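PDB 7AE5: protein ShdD from Sedimentibacter hydroxybenzoicus, which takes part in the non-oxidative decarboxylation and detoxification of phenolic compounds without oxygen, though its precise biochemical role is unknown. Local coordinates for residues 24-29 / 33-38. Numbering follows the deposited sequence.
Sequences EVYVCE and YSWRST. With ZN (zinc ion), chain Z.
Residues 24-29 and 33-38 pair as an antiparallel beta hairpin that supplies one ligand, Cys28, of a four-cysteine zinc site, an arrangement consistent with a zinc ribbon. The hairpin forms two strands of a small antiparallel sheet, and strand 11-16 lies along the other edge of strand 24-28. Tyr26 and Trp35 are the central hydrogen-bonded pair. Tyr26 N donates a hydrogen bond to Trp35 O at 2.8 Å, and Trp35 N donates one to Tyr26 O at 2.9 Å. Nearer the turn, Cys28 N donates a hydrogen bond to Tyr33 O at 2.7 Å. Cys28 SG bonds the zinc at 2.3 Å, and Cys3, Cys6 and Cys31 complete the site. Cys28 thus both pairs with Tyr33 through its backbone and binds the zinc through its sulfur.

Tyr26 and Trp35 lie on one face of the sheet. Tyr26 CB sits over one face of the Trp35 indole, offset toward the rim, in a CH-pi contact 4.1 Å from the centroid of the six-membered ring. The phenol and the five-membered ring are inclined at 47°, with Tyr26 CD2 near Trp35 NE1. Val25, Val27, Ser34 and Arg36 lie on the other face. There Val25 CG2 approaches Arg36 NH1 at 4.0 Å. The guanidinium binds mainly outside the hairpin, with a salt bridge to Glu31 of the neighbouring phenolic acid decarboxylase chain.

Ser37 closes the open end with two hydrogen bonds to Glu24. Its backbone N donates one to Glu24 O. Its OG sits between its own N and carbonyl carbon (chi1 58°), which turns it to Glu24 N. With an alanine here the acceptor is gone, and Glu24 N would probably be left without its mate across the hairpin. The Glu24 N to Ser37 OG bond is nearly straight, 3.0 Å long with 167° at the hydrogen.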
ATOM      1  N   GLU H  24     -60.970   0.284  -9.508  1.00 61.07           N
ATOM      2  CA  GLU H  24     -61.060  -0.318  -8.188  1.00 58.82           C
ATOM      3  C   GLU H  24     -59.649  -0.670  -7.738  1.00 58.02           C
ATOM      4  O   GLU H  24     -58.719  -0.724  -8.545  1.00 59.28           O
ATOM      5  CB  GLU H  24     -61.947  -1.574  -8.197  1.00 58.88           C
ATOM      6  CG  GLU H  24     -63.127  -1.491  -9.165  1.00 60.43           C
ATOM      7  CD  GLU H  24     -64.278  -2.418  -8.801  1.00 61.32           C
ATOM      8  OE1 GLU H  24     -64.026  -3.632  -8.619  1.00 61.35           O
ATOM      9  OE2 GLU H  24     -65.433  -1.942  -8.720  1.00 63.55           O
ATOM     10  N   VAL H  25     -59.490  -0.902  -6.439  1.00 47.79           N
ATOM     11  CA  VAL H  25     -58.209  -1.300  -5.867  1.00 47.09           C
ATOM     12  C   VAL H  25     -58.392  -2.632  -5.156  1.00 46.72           C
ATOM     13  O   VAL H  25     -59.291  -2.777  -4.320  1.00 46.46           O
ATOM     14  CB  VAL H  25     -57.650  -0.240  -4.902  1.00 45.94           C
ATOM     15  CG1 VAL H  25     -56.264  -0.642  -4.431  1.00 45.66           C
ATOM     16  CG2 VAL H  25     -57.607   1.120  -5.576  1.00 46.12           C
ATOM     17  N   TYR H  26     -57.541  -3.596  -5.486  1.00 51.91           N
ATOM     18  CA  TYR H  26     -57.562  -4.920  -4.886  1.00 51.67           C
ATOM     19  C   TYR H  26     -56.361  -5.086  -3.967  1.00 51.33           C
ATOM     20  O   TYR H  26     -55.341  -4.410  -4.120  1.00 51.07           O
ATOM     21  CB  TYR H  26     -57.562  -6.004  -5.968  1.00 51.96           C
ATOM     22  CG  TYR H  26     -58.645  -5.797  -7.000  1.00 52.88           C
ATOM     23  CD1 TYR H  26     -59.967  -6.108  -6.717  1.00 53.03           C
ATOM     24  CD2 TYR H  26     -58.348  -5.270  -8.250  1.00 54.05           C
ATOM     25  CE1 TYR H  26     -60.962  -5.914  -7.654  1.00 54.04           C
ATOM     26  CE2 TYR H  26     -59.337  -5.071  -9.194  1.00 55.33           C
ATOM     27  CZ  TYR H  26     -60.641  -5.393  -8.890  1.00 55.16           C
ATOM     28  OH  TYR H  26     -61.629  -5.197  -9.827  1.00 56.54           O
ATOM     29  N   VAL H  27     -56.495  -5.987  -2.997  1.00 47.55           N
ATOM     30  CA  VAL H  27     -55.438  -6.248  -2.025  1.00 48.08           C
ATOM     31  C   VAL H  27     -55.419  -7.734  -1.697  1.00 48.57           C
ATOM     32  O   VAL H  27     -56.470  -8.357  -1.507  1.00 48.97           O
ATOM     33  CB  VAL H  27     -55.607  -5.393  -0.748  1.00 49.28           C
ATOM     34  CG1 VAL H  27     -56.975  -5.622  -0.112  1.00 49.96           C
ATOM     35  CG2 VAL H  27     -54.482  -5.677   0.248  1.00 50.93           C
ATOM     36  N   CYS H  28     -54.219  -8.301  -1.647  1.00 45.64           N
ATOM     37  CA  CYS H  28     -54.042  -9.699  -1.289  1.00 46.10           C
ATOM     38  C   CYS H  28     -54.113  -9.858   0.224  1.00 48.64           C
ATOM     39  O   CYS H  28     -53.480  -9.102   0.966  1.00 50.09           O
ATOM     40  CB  CYS H  28     -52.702 -10.210  -1.818  1.00 44.77           C
ATOM     41  SG  CYS H  28     -52.249 -11.857  -1.256  1.00 45.32           S
ATOM     42  N   GLU H  29     -54.891 -10.839   0.682  1.00 58.53           N
ATOM     43  CA  GLU H  29     -55.027 -11.078   2.112  1.00 61.27           C
ATOM     44  C   GLU H  29     -53.901 -11.930   2.680  1.00 62.83           C
ATOM     45  O   GLU H  29     -53.827 -12.091   3.903  1.00 65.54           O
ATOM     46  CB  GLU H  29     -56.379 -11.731   2.413  1.00 61.41           C
ATOM     47  CG  GLU H  29     -57.572 -10.815   2.170  1.00 60.45           C
ATOM     48  CD  GLU H  29     -58.753 -11.137   3.065  1.00 61.47           C
ATOM     49  OE1 GLU H  29     -58.582 -11.144   4.303  1.00 63.42           O
ATOM     50  OE2 GLU H  29     -59.856 -11.380   2.532  1.00 60.44           O
ATOM     51  N   TYR H  33     -50.131  -7.278  -0.811  1.00 43.70           N
ATOM     52  CA  TYR H  33     -49.919  -6.567  -2.065  1.00 41.65           C
ATOM     53  C   TYR H  33     -51.237  -5.992  -2.566  1.00 41.78           C
ATOM     54  O   TYR H  33     -52.274  -6.658  -2.540  1.00 42.14           O
ATOM     55  CB  TYR H  33     -49.318  -7.501  -3.116  1.00 39.81           C
ATOM     56  CG  TYR H  33     -48.882  -6.804  -4.388  1.00 39.07           C
ATOM     57  CD1 TYR H  33     -47.765  -5.977  -4.405  1.00 38.80           C
ATOM     58  CD2 TYR H  33     -49.585  -6.976  -5.574  1.00 39.39           C
ATOM     59  CE1 TYR H  33     -47.362  -5.340  -5.568  1.00 39.27           C
ATOM     60  CE2 TYR H  33     -49.192  -6.344  -6.740  1.00 40.30           C
ATOM     61  CZ  TYR H  33     -48.079  -5.528  -6.732  1.00 40.48           C
ATOM     62  OH  TYR H  33     -47.686  -4.897  -7.890  1.00 42.62           O
ATOM     63  N   SER H  34     -51.197  -4.741  -3.018  1.00 44.06           N
ATOM     64  CA  SER H  34     -52.384  -4.060  -3.508  1.00 44.21           C
ATOM     65  C   SER H  34     -52.097  -3.429  -4.863  1.00 44.19           C
ATOM     66  O   SER H  34     -50.951  -3.098  -5.181  1.00 44.11           O
ATOM     67  CB  SER H  34     -52.869  -2.989  -2.524  1.00 44.75           C
ATOM     68  OG  SER H  34     -51.910  -1.959  -2.377  1.00 44.56           O
ATOM     69  N   TRP H  35     -53.153  -3.264  -5.659  1.00 43.83           N
ATOM     70  CA  TRP H  35     -52.997  -2.717  -7.000  1.00 45.33           C
ATOM     71  C   TRP H  35     -54.339  -2.222  -7.518  1.00 46.39           C
ATOM     72  O   TRP H  35     -55.403  -2.677  -7.089  1.00 45.77           O
ATOM     73  CB  TRP H  35     -52.396  -3.751  -7.961  1.00 46.10           C
ATOM     74  CG  TRP H  35     -53.309  -4.890  -8.303  1.00 45.93           C
ATOM     75  CD1 TRP H  35     -54.139  -4.981  -9.382  1.00 47.53           C
ATOM     76  CD2 TRP H  35     -53.473  -6.109  -7.567  1.00 44.32           C
ATOM     77  NE1 TRP H  35     -54.813  -6.177  -9.362  1.00 46.62           N
ATOM     78  CE2 TRP H  35     -54.422  -6.888  -8.258  1.00 44.78           C
ATOM     79  CE3 TRP H  35     -52.913  -6.615  -6.391  1.00 42.97           C
ATOM     80  CZ2 TRP H  35     -54.823  -8.147  -7.811  1.00 43.81           C
ATOM     81  CZ3 TRP H  35     -53.310  -7.864  -5.949  1.00 42.46           C
ATOM     82  CH2 TRP H  35     -54.256  -8.615  -6.659  1.00 42.77           C
ATOM     83  N   ARG H  36     -54.265  -1.279  -8.452  1.00 44.54           N
ATOM     84  CA  ARG H  36     -55.437  -0.717  -9.105  1.00 45.95           C
ATOM     85  C   ARG H  36     -55.813  -1.551 -10.323  1.00 47.93           C
ATOM     86  O   ARG H  36     -54.951  -2.128 -10.993  1.00 49.05           O
ATOM     87  CB  ARG H  36     -55.172   0.730  -9.529  1.00 47.41           C
ATOM     88  CG  ARG H  36     -56.385   1.644  -9.464  1.00 47.15           C
ATOM     89  CD  ARG H  36     -56.034   3.051  -9.930  1.00 48.34           C
ATOM     90  NE  ARG H  36     -54.884   3.595  -9.216  1.00 46.46           N
ATOM     91  CZ  ARG H  36     -54.949   4.188  -8.032  1.00 43.04           C
ATOM     92  NH1 ARG H  36     -56.098   4.332  -7.393  1.00 41.48           N
ATOM     93  NH2 ARG H  36     -53.833   4.649  -7.475  1.00 41.29           N
ATOM     94  N   SER H  37     -57.117  -1.608 -10.607  1.00 49.86           N
ATOM     95  CA  SER H  37     -57.596  -2.350 -11.768  1.00 50.89           C
ATOM     96  C   SER H  37     -57.044  -1.798 -13.074  1.00 56.58           C
ATOM     97  O   SER H  37     -57.007  -2.521 -14.075  1.00 58.17           O
ATOM     98  CB  SER H  37     -59.128  -2.341 -11.805  1.00 49.09           C
ATOM     99  OG  SER H  37     -59.631  -1.016 -11.849  1.00 51.51           O
ATOM    100  N   THR H  38     -56.613  -0.534 -13.086  1.00 59.71           N
ATOM    101  CA  THR H  38     -56.019   0.058 -14.277  1.00 65.16           C
ATOM    102  C   THR H  38     -54.578  -0.381 -14.496  1.00 68.82           C
ATOM    103  O   THR H  38     -54.087  -0.304 -15.629  1.00 73.15           O
ATOM    104  CB  THR H  38     -56.082   1.586 -14.194  1.00 67.33           C
ATOM    105  OG1 THR H  38     -55.265   2.042 -13.108  1.00 67.54           O
ATOM    106  CG2 THR H  38     -57.512   2.047 -13.975  1.00 64.88           C
TER
HETATM  107 ZN    ZN Z 701     -50.225 -11.849  -2.414  1.00 40.24          ZN